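Local structure of poly-beta-hydroxybuterate polymerase (Cupriavidus necator, 5T6O) at residues D91-H95 with A96-A100; D201-W204 with N205-D209; H281-W285 with T286-A290. The protein polymerises hydroxybutyryl units into polyhydroxybutyrate without a template as a class I synthase, this chain being its catalytic alpha/beta-hydrolase domain. The protein carries 1 engineered substitution. All coordinates share one frame; numbering follows the deposited sequence.

Interaction 1 (D91-H95 with A96-A100). With SO4 (sulfate ion), chain C.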
loop_
_atom_site.group_PDB
_atom_site.type_symbol
_atom_site.label_atom_id
_atom_site.label_comp_id
_atom_site.label_asym_id
_atom_site.label_seq_id
_atom_site.Cartn_x
_atom_site.Cartn_y
_atom_site.Cartn_z
ATOM N N ASP A 91 -5.954 -15.564 -34.145
ATOM C CA ASP A 91 -7.021 -15.275 -35.100
ATOM C C ASP A 91 -7.376 -13.799 -35.067
ATOM O O ASP A 91 -7.546 -13.157 -36.114
ATOM C CB ASP A 91 -8.270 -16.099 -34.786
ATOM C CG ASP A 91 -8.121 -17.574 -35.095
ATOM O OD1 ASP A 91 -7.236 -17.966 -35.895
ATOM O OD2 ASP A 91 -8.932 -18.343 -34.527
ATOM N N TYR A 92 -7.517 -13.254 -33.858
ATOM C CA TYR A 92 -7.900 -11.857 -33.701
ATOM C C TYR A 92 -6.807 -10.932 -34.204
ATOM O O TYR A 92 -7.099 -9.884 -34.785
ATOM C CB TYR A 92 -8.217 -11.566 -32.234
ATOM C CG TYR A 92 -9.656 -11.853 -31.844
ATOM C CD1 TYR A 92 -10.258 -13.064 -32.151
ATOM C CD2 TYR A 92 -10.411 -10.899 -31.171
ATOM C CE1 TYR A 92 -11.569 -13.326 -31.790
ATOM C CE2 TYR A 92 -11.724 -11.154 -30.803
ATOM C CZ TYR A 92 -12.296 -12.360 -31.115
ATOM O OH TYR A 92 -13.606 -12.604 -30.748
ATOM N N ILE A 93 -5.543 -11.293 -33.974
ATOM C CA ILE A 93 -4.435 -10.466 -34.446
ATOM C C ILE A 93 -4.437 -10.396 -35.967
ATOM O O ILE A 93 -4.356 -9.311 -36.558
ATOM C CB ILE A 93 -3.091 -11.000 -33.910
ATOM C CG1 ILE A 93 -3.047 -10.925 -32.375
ATOM C CG2 ILE A 93 -1.933 -10.214 -34.512
ATOM C CD1 ILE A 93 -3.174 -9.506 -31.815
ATOM N N GLU A 94 -4.545 -11.560 -36.622
ATOM C CA GLU A 94 -4.446 -11.617 -38.078
ATOM C C GLU A 94 -5.705 -11.081 -38.750
ATOM O O GLU A 94 -5.630 -10.243 -39.658
ATOM C CB GLU A 94 -4.199 -13.055 -38.528
ATOM C CG GLU A 94 -3.843 -13.153 -39.992
ATOM C CD GLU A 94 -2.428 -12.675 -40.263
ATOM O OE1 GLU A 94 -1.484 -13.321 -39.746
ATOM O OE2 GLU A 94 -2.260 -11.658 -40.977
ATOM N N HIS A 95 -6.871 -11.573 -38.340
ATOM C CA HIS A 95 -8.089 -11.337 -39.100
ATOM C C HIS A 95 -8.867 -10.114 -38.636
ATOM O O HIS A 95 -9.888 -9.782 -39.246
ATOM C CB HIS A 95 -8.970 -12.584 -39.048
ATOM C CG HIS A 95 -8.294 -13.804 -39.578
ATOM N ND1 HIS A 95 -7.813 -13.882 -40.869
ATOM C CD2 HIS A 95 -7.994 -14.985 -38.990
ATOM C CE1 HIS A 95 -7.256 -15.068 -41.055
ATOM N NE2 HIS A 95 -7.352 -15.755 -39.930
ATOM N N ALA A 96 -8.411 -9.433 -37.584
ATOM C CA ALA A 96 -9.066 -8.200 -37.177
ATOM C C ALA A 96 -8.069 -7.052 -37.074
ATOM O O ALA A 96 -8.215 -6.055 -37.779
ATOM C CB ALA A 96 -9.812 -8.398 -35.856
ATOM N N ALA A 97 -7.044 -7.168 -36.225
ATOM C CA ALA A 97 -6.129 -6.039 -36.041
ATOM C C ALA A 97 -5.309 -5.779 -37.301
ATOM O O ALA A 97 -5.299 -4.660 -37.832
ATOM C CB ALA A 97 -5.208 -6.284 -34.843
ATOM N N ILE A 98 -4.592 -6.796 -37.783
ATOM C CA ILE A 98 -3.783 -6.613 -38.982
ATOM C C ILE A 98 -4.679 -6.343 -40.184
ATOM O O ILE A 98 -4.395 -5.459 -41.001
ATOM C CB ILE A 98 -2.865 -7.835 -39.197
ATOM C CG1 ILE A 98 -1.814 -7.896 -38.084
ATOM C CG2 ILE A 98 -2.179 -7.774 -40.550
ATOM C CD1 ILE A 98 -0.870 -9.094 -38.185
ATOM N N ARG A 99 -5.799 -7.071 -40.287
ATOM C CA ARG A 99 -6.745 -6.837 -41.378
ATOM C C ARG A 99 -7.271 -5.403 -41.369
ATOM O O ARG A 99 -7.372 -4.769 -42.425
ATOM C CB ARG A 99 -7.900 -7.841 -41.281
ATOM C CG ARG A 99 -8.870 -7.844 -42.472
ATOM C CD ARG A 99 -8.181 -8.272 -43.767
ATOM N NE ARG A 99 -9.160 -8.728 -44.755
ATOM C CZ ARG A 99 -9.271 -8.253 -45.993
ATOM N NH1 ARG A 99 -10.209 -8.733 -46.799
ATOM N NH2 ARG A 99 -8.439 -7.320 -46.435
ATOM N N ALA A 100 -7.607 -4.867 -40.188
ATOM C CA ALA A 100 -8.138 -3.506 -40.124
ATOM C C ALA A 100 -7.095 -2.485 -40.546
ATOM O O ALA A 100 -7.417 -1.497 -41.217
ATOM C CB ALA A 100 -8.636 -3.185 -38.713
HETATM S S SO4 C . -11.425 -11.553 -44.884
HETATM O O1 SO4 C . -10.486 -12.246 -45.757
HETATM O O2 SO4 C . -10.696 -10.914 -43.779
HETATM O O3 SO4 C . -12.406 -12.493 -44.363
HETATM O O4 SO4 C . -12.126 -10.543 -45.670
#
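Tyr92 O is gripped by two backbone donors of the next turn: Ala97 N at 3.1 Å in a straight bond (166°), and Ala96 N at 3.1 Å in a bent and weak one. The first spans five residues rather than four and marks a pi-type turn within helix 89-108, one of the helices of this alpha/beta-hydrolase domain. The wider spacing carries on for two more residues. Ile98 N reaches Ile93 O at 2.8 Å, whereas Arg99 N meets Glu94 O only weakly, at 3.2 Å. His95 O, which an unbroken alpha-helix would offer to Arg99 N, instead accepts a bond from Asn20 ND2.

The widened turn brings Ile98 up beside Ile93. Ile98 CD1 meets Ile93 CG2 at 4.0 Å, and the two branched chains lie at a slant to each other. On the other branch, Ile98 CG2 touches Glu94 OE2 at 3.9 Å; Glu94 bends back at its second torsion (chi2 74°), while its OE1 forms a salt bridge with Arg135. Ala97 and Ile98 press on helix 120-134, and Ala96 rests on Trp77 and Phe23 of neighbouring strands. Tyr92 is packed among the rings of Trp77, Trp236 and Tyr22.

Arg99 leaves this core. Its chain kinks at chi2 (64°) and turns the guanidinium edge to a sulfate ion, probably from the crystallisation liquor, which Asn20 ND2 also binds. The sulfur lies in the guanidinium plane, and Arg99 NH2 pairs with Glu102, which should help hold the group's rotation. Two N-H groups on one edge take separate oxygens: Arg99 NE to sulfate O2 at 2.8 Å and Arg99 NH1 to sulfate O4 at 2.9 Å.

Interaction 2 (D201-W204 with N205-D209)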
loop_
_atom_site.group_PDB
_atom_site.type_symbol
_atom_site.label_atom_id
_atom_site.label_comp_id
_atom_site.label_asym_id
_atom_site.label_seq_id
_atom_site.Cartn_x
_atom_site.Cartn_y
_atom_site.Cartn_z
ATOM N N ASP A 201 -21.458 -13.130 -12.760
ATOM C CA ASP A 201 -22.568 -14.040 -12.566
ATOM C C ASP A 201 -23.796 -13.199 -12.264
ATOM O O ASP A 201 -23.701 -11.997 -12.001
ATOM C CB ASP A 201 -22.253 -15.081 -11.467
ATOM C CG ASP A 201 -22.130 -14.475 -10.072
ATOM O OD1 ASP A 201 -23.144 -13.930 -9.573
ATOM O OD2 ASP A 201 -21.036 -14.583 -9.443
ATOM N N LEU A 202 -24.959 -13.842 -12.308
ATOM C CA LEU A 202 -26.205 -13.085 -12.229
ATOM C C LEU A 202 -26.315 -12.333 -10.906
ATOM O O LEU A 202 -26.829 -11.206 -10.867
ATOM C CB LEU A 202 -27.393 -14.034 -12.422
ATOM C CG LEU A 202 -28.817 -13.473 -12.378
ATOM C CD1 LEU A 202 -29.702 -14.298 -13.285
ATOM C CD2 LEU A 202 -29.373 -13.499 -10.965
ATOM N N VAL A 203 -25.854 -12.943 -9.814
ATOM C CA VAL A 203 -26.034 -12.348 -8.491
ATOM C C VAL A 203 -25.075 -11.178 -8.295
ATOM O O VAL A 203 -25.477 -10.094 -7.849
ATOM C CB VAL A 203 -25.857 -13.411 -7.391
ATOM C CG1 VAL A 203 -25.799 -12.736 -6.019
ATOM C CG2 VAL A 203 -26.985 -14.459 -7.453
ATOM N N TRP A 204 -23.788 -11.383 -8.596
ATOM C CA TRP A 204 -22.827 -10.284 -8.519
ATOM C C TRP A 204 -23.285 -9.095 -9.358
ATOM O O TRP A 204 -23.296 -7.948 -8.892
ATOM C CB TRP A 204 -21.449 -10.769 -8.988
ATOM C CG TRP A 204 -20.397 -9.685 -9.171
ATOM C CD1 TRP A 204 -20.193 -8.899 -10.270
ATOM C CD2 TRP A 204 -19.405 -9.301 -8.216
ATOM N NE1 TRP A 204 -19.140 -8.043 -10.055
ATOM C CE2 TRP A 204 -18.636 -8.275 -8.801
ATOM C CE3 TRP A 204 -19.093 -9.729 -6.926
ATOM C CZ2 TRP A 204 -17.563 -7.673 -8.136
ATOM C CZ3 TRP A 204 -18.029 -9.127 -6.264
ATOM C CH2 TRP A 204 -17.282 -8.108 -6.871
ATOM N N ASN A 205 -23.666 -9.356 -10.611
ATOM C CA ASN A 205 -24.064 -8.269 -11.502
ATOM C C ASN A 205 -25.284 -7.532 -10.954
ATOM O O ASN A 205 -25.324 -6.297 -10.952
ATOM C CB ASN A 205 -24.344 -8.827 -12.897
ATOM C CG ASN A 205 -23.080 -9.287 -13.599
ATOM O OD1 ASN A 205 -21.982 -8.963 -13.171
ATOM N ND2 ASN A 205 -23.233 -10.026 -14.689
ATOM N N TYR A 206 -26.257 -8.278 -10.437
ATOM C CA TYR A 206 -27.460 -7.685 -9.844
ATOM C C TYR A 206 -27.120 -6.817 -8.631
ATOM O O TYR A 206 -27.527 -5.648 -8.542
ATOM C CB TYR A 206 -28.401 -8.825 -9.469
ATOM C CG TYR A 206 -29.735 -8.536 -8.819
ATOM C CD1 TYR A 206 -30.864 -8.270 -9.588
ATOM C CD2 TYR A 206 -29.895 -8.648 -7.445
ATOM C CE1 TYR A 206 -32.109 -8.084 -8.994
ATOM C CE2 TYR A 206 -31.142 -8.473 -6.835
ATOM C CZ TYR A 206 -32.242 -8.180 -7.626
ATOM O OH TYR A 206 -33.479 -8.006 -7.048
ATOM N N VAL A 207 -26.354 -7.370 -7.692
ATOM C CA VAL A 207 -26.060 -6.664 -6.449
ATOM C C VAL A 207 -25.163 -5.457 -6.701
ATOM O O VAL A 207 -25.411 -4.365 -6.175
ATOM C CB VAL A 207 -25.436 -7.636 -5.429
ATOM C CG1 VAL A 207 -24.875 -6.889 -4.257
ATOM C CG2 VAL A 207 -26.472 -8.585 -4.938
ATOM N N VAL A 208 -24.118 -5.622 -7.510
ATOM C CA VAL A 208 -23.190 -4.521 -7.748
ATOM C C VAL A 208 -23.887 -3.381 -8.482
ATOM O O VAL A 208 -23.768 -2.212 -8.095
ATOM C CB VAL A 208 -21.953 -5.013 -8.514
ATOM C CG1 VAL A 208 -21.087 -3.829 -8.952
ATOM C CG2 VAL A 208 -21.151 -5.975 -7.624
ATOM N N ASP A 209 -24.631 -3.703 -9.540
ATOM C CA ASP A 209 -25.303 -2.662 -10.315
ATOM C C ASP A 209 -26.276 -1.886 -9.438
ATOM O O ASP A 209 -26.259 -0.650 -9.396
ATOM C CB ASP A 209 -26.027 -3.296 -11.511
ATOM C CG ASP A 209 -26.753 -2.270 -12.366
ATOM O OD1 ASP A 209 -26.067 -1.532 -13.109
ATOM O OD2 ASP A 209 -28.005 -2.205 -12.299
#
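Val208 CG2 sits over the face of the Trp204 indole, 3.7 Å from the centroid of the five-membered ring and only 13° off its normal, a CH-pi contact one helical turn apart. The methyl comes there because it lies beside Val208 N, whose own hydrogen bond to Trp204 O (2.8 Å) brings the two residues together. At the ring's edge, Asn205 OD1 approaches Trp204 CD1 at 3.4 Å, with the amide plane steeply turned against the indole. Both polar ends are tied down further out: Trp204 NE1 binds Ser195 OG, and Asn205 ND2 binds Asn200 OD1.

The turn itself is started by Asp201, the N-cap. Its OD1 takes Trp204 N at 2.8 Å (171°), the donor standing out of the carboxylate plane, and Val203 N more weakly. Asp201 OD2 is left for Tyr237 OH of the second subunit, so a single carboxylate caps the helix and bonds across the contact with the second subunit. Tyr206 OH likewise reaches Pro181 O of the second subunit.

Helix 202-215 follows strand 188-191 and precedes helix 220-227; Trp204 and Val207 pack on Leu241 and Leu246 of helix 234-246 of the second subunit.

Interaction 3 (H281-W285 with T286-A290). With SO4 (sulfate ion), chain B.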
loop_
_atom_site.group_PDB
_atom_site.type_symbol
_atom_site.label_atom_id
_atom_site.label_comp_id
_atom_site.label_asym_id
_atom_site.label_seq_id
_atom_site.Cartn_x
_atom_site.Cartn_y
_atom_site.Cartn_z
ATOM N N HIS A 281 -7.612 1.891 -11.270
ATOM C CA HIS A 281 -7.209 0.652 -10.607
ATOM C C HIS A 281 -7.496 -0.577 -11.449
ATOM O O HIS A 281 -7.299 -1.701 -10.983
ATOM C CB HIS A 281 -7.882 0.550 -9.245
ATOM C CG HIS A 281 -7.491 1.669 -8.337
ATOM N ND1 HIS A 281 -6.183 1.887 -7.961
ATOM C CD2 HIS A 281 -8.215 2.672 -7.790
ATOM C CE1 HIS A 281 -6.121 2.959 -7.192
ATOM N NE2 HIS A 281 -7.342 3.453 -7.071
ATOM N N ILE A 282 -7.950 -0.381 -12.677
ATOM C CA ILE A 282 -8.053 -1.455 -13.656
ATOM C C ILE A 282 -6.779 -1.556 -14.480
ATOM O O ILE A 282 -6.230 -2.644 -14.680
ATOM C CB ILE A 282 -9.301 -1.210 -14.531
ATOM C CG1 ILE A 282 -10.558 -1.354 -13.672
ATOM C CG2 ILE A 282 -9.350 -2.163 -15.706
ATOM C CD1 ILE A 282 -11.820 -0.988 -14.385
ATOM N N VAL A 283 -6.278 -0.412 -14.933
ATOM C CA VAL A 283 -4.953 -0.276 -15.528
ATOM C C VAL A 283 -4.193 0.719 -14.654
ATOM O O VAL A 283 -4.292 1.932 -14.889
ATOM C CB VAL A 283 -5.045 0.199 -16.991
ATOM C CG1 VAL A 283 -3.665 0.381 -17.608
ATOM C CG2 VAL A 283 -5.885 -0.770 -17.838
ATOM N N PRO A 284 -3.456 0.274 -13.628
ATOM C CA PRO A 284 -2.700 1.220 -12.795
ATOM C C PRO A 284 -1.850 2.143 -13.656
ATOM O O PRO A 284 -1.252 1.713 -14.642
ATOM C CB PRO A 284 -1.826 0.305 -11.926
ATOM C CG PRO A 284 -2.644 -0.972 -11.809
ATOM C CD PRO A 284 -3.304 -1.120 -13.167
ATOM N N TRP A 285 -1.801 3.426 -13.290
ATOM C CA TRP A 285 -1.069 4.356 -14.146
ATOM C C TRP A 285 0.410 4.006 -14.185
ATOM O O TRP A 285 1.062 4.192 -15.217
ATOM C CB TRP A 285 -1.292 5.815 -13.708
ATOM C CG TRP A 285 -0.421 6.352 -12.584
ATOM C CD1 TRP A 285 -0.749 6.420 -11.263
ATOM C CD2 TRP A 285 0.892 6.934 -12.703
ATOM N NE1 TRP A 285 0.281 6.993 -10.548
ATOM C CE2 TRP A 285 1.302 7.309 -11.407
ATOM C CE3 TRP A 285 1.757 7.166 -13.774
ATOM C CZ2 TRP A 285 2.535 7.907 -11.155
ATOM C CZ3 TRP A 285 2.991 7.764 -13.524
ATOM C CH2 TRP A 285 3.364 8.126 -12.226
ATOM N N THR A 286 0.936 3.442 -13.094
ATOM C CA THR A 286 2.333 3.021 -13.083
ATOM C C THR A 286 2.567 1.859 -14.040
ATOM O O THR A 286 3.668 1.718 -14.593
ATOM C CB THR A 286 2.737 2.632 -11.662
ATOM O OG1 THR A 286 1.811 1.665 -11.160
ATOM C CG2 THR A 286 2.692 3.846 -10.754
ATOM N N ALA A 287 1.543 1.022 -14.242
ATOM C CA ALA A 287 1.648 -0.093 -15.181
ATOM C C ALA A 287 1.647 0.409 -16.616
ATOM O O ALA A 287 2.436 -0.059 -17.442
ATOM C CB ALA A 287 0.504 -1.087 -14.955
ATOM N N ALA A 288 0.772 1.371 -16.932
ATOM C CA ALA A 288 0.857 2.033 -18.230
ATOM C C ALA A 288 2.225 2.668 -18.424
ATOM O O ALA A 288 2.821 2.554 -19.502
ATOM C CB ALA A 288 -0.237 3.091 -18.365
ATOM N N TYR A 289 2.747 3.327 -17.382
ATOM C CA TYR A 289 4.039 3.999 -17.505
ATOM C C TYR A 289 5.148 3.014 -17.832
ATOM O O TYR A 289 6.119 3.369 -18.516
ATOM C CB TYR A 289 4.374 4.750 -16.218
ATOM C CG TYR A 289 5.641 5.567 -16.325
ATOM C CD1 TYR A 289 5.621 6.822 -16.915
ATOM C CD2 TYR A 289 6.853 5.083 -15.845
ATOM C CE1 TYR A 289 6.766 7.575 -17.030
ATOM C CE2 TYR A 289 8.022 5.834 -15.960
ATOM C CZ TYR A 289 7.960 7.084 -16.553
ATOM O OH TYR A 289 9.088 7.858 -16.683
ATOM N N ALA A 290 5.031 1.777 -17.334
ATOM C CA ALA A 290 6.031 0.758 -17.606
ATOM C C ALA A 290 6.211 0.495 -19.100
ATOM O O ALA A 290 7.251 -0.044 -19.496
ATOM C CB ALA A 290 5.662 -0.536 -16.875
HETATM S S SO4 B . 0.083 7.948 -6.660
HETATM O O1 SO4 B . 0.804 9.191 -6.396
HETATM O O2 SO4 B . -0.189 7.292 -5.381
HETATM O O3 SO4 B . -1.188 8.236 -7.326
HETATM O O4 SO4 B . 0.910 7.079 -7.502
#
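A CH-pi contact between the neighbours Thr286 and Trp285 marks the first turn of the short helix 285-289, just after the loop that leaves strand 272-277. Thr286 CG2 lies over the centre of the indole, 3.9 Å from the centroid of the five-membered ring and 16° off its normal. The first torsion of Trp285 (chi1 84°) places CG between backbone N and carbonyl carbon, which folds the ring back over the start of the helix. In the plane of the same ring, Trp285 NE1 gives its hydrogen to O4 of a sulfate ion at 3.1 Å; the sulfate, probably from the crystallisation liquor, is also bound by Arg278 NH2.

Pro284 occupies the N-cap position. Its O accepts a good bond from Ala288 N at 3.1 Å and a weak one from Ala287 N, while Pro284 CB touches Ala287 CB at 4.1 Å. Tyr289 N bonds Trp285 O at 2.9 Å, and Tyr289 OH is satisfied by Pro330 O. Phe301 and Leu303 of strand 299-304 and Pro333 and Leu337 of helix 333-339 pack on the indole.

Upstream, Asp280 OD1 holds the N-H groups of Ile282 and Val283. A loop in this place, followed by a helix leading to the next parallel strand, is characteristic of the alpha/beta-hydrolase fold, which commonly puts the acid of its catalytic triad there.

The three contacts come in series along the chain, all in the alpha/beta-hydrolase domain, and none touches another. Interaction 1 lies on helix 89-108, which follows strand 72-77 of the central mixed sheet, and interaction 3 at the loop-to-helix junction leading into helix 285-289, between the parallel strands 272-277 and 299-304. They lie on opposite sides of the chain's centre, with centres about 26 Å apart. Interaction 2 is peripheral: its centre lies about 26 Å from the centre of the chain, 33 Å from that of interaction 1 and 27 Å from that of interaction 3. Interaction 2 lies directly at the subunit interface, interaction 3 reaches it only through His281 and Ile282, and residues 91-100 meet no other protein chain.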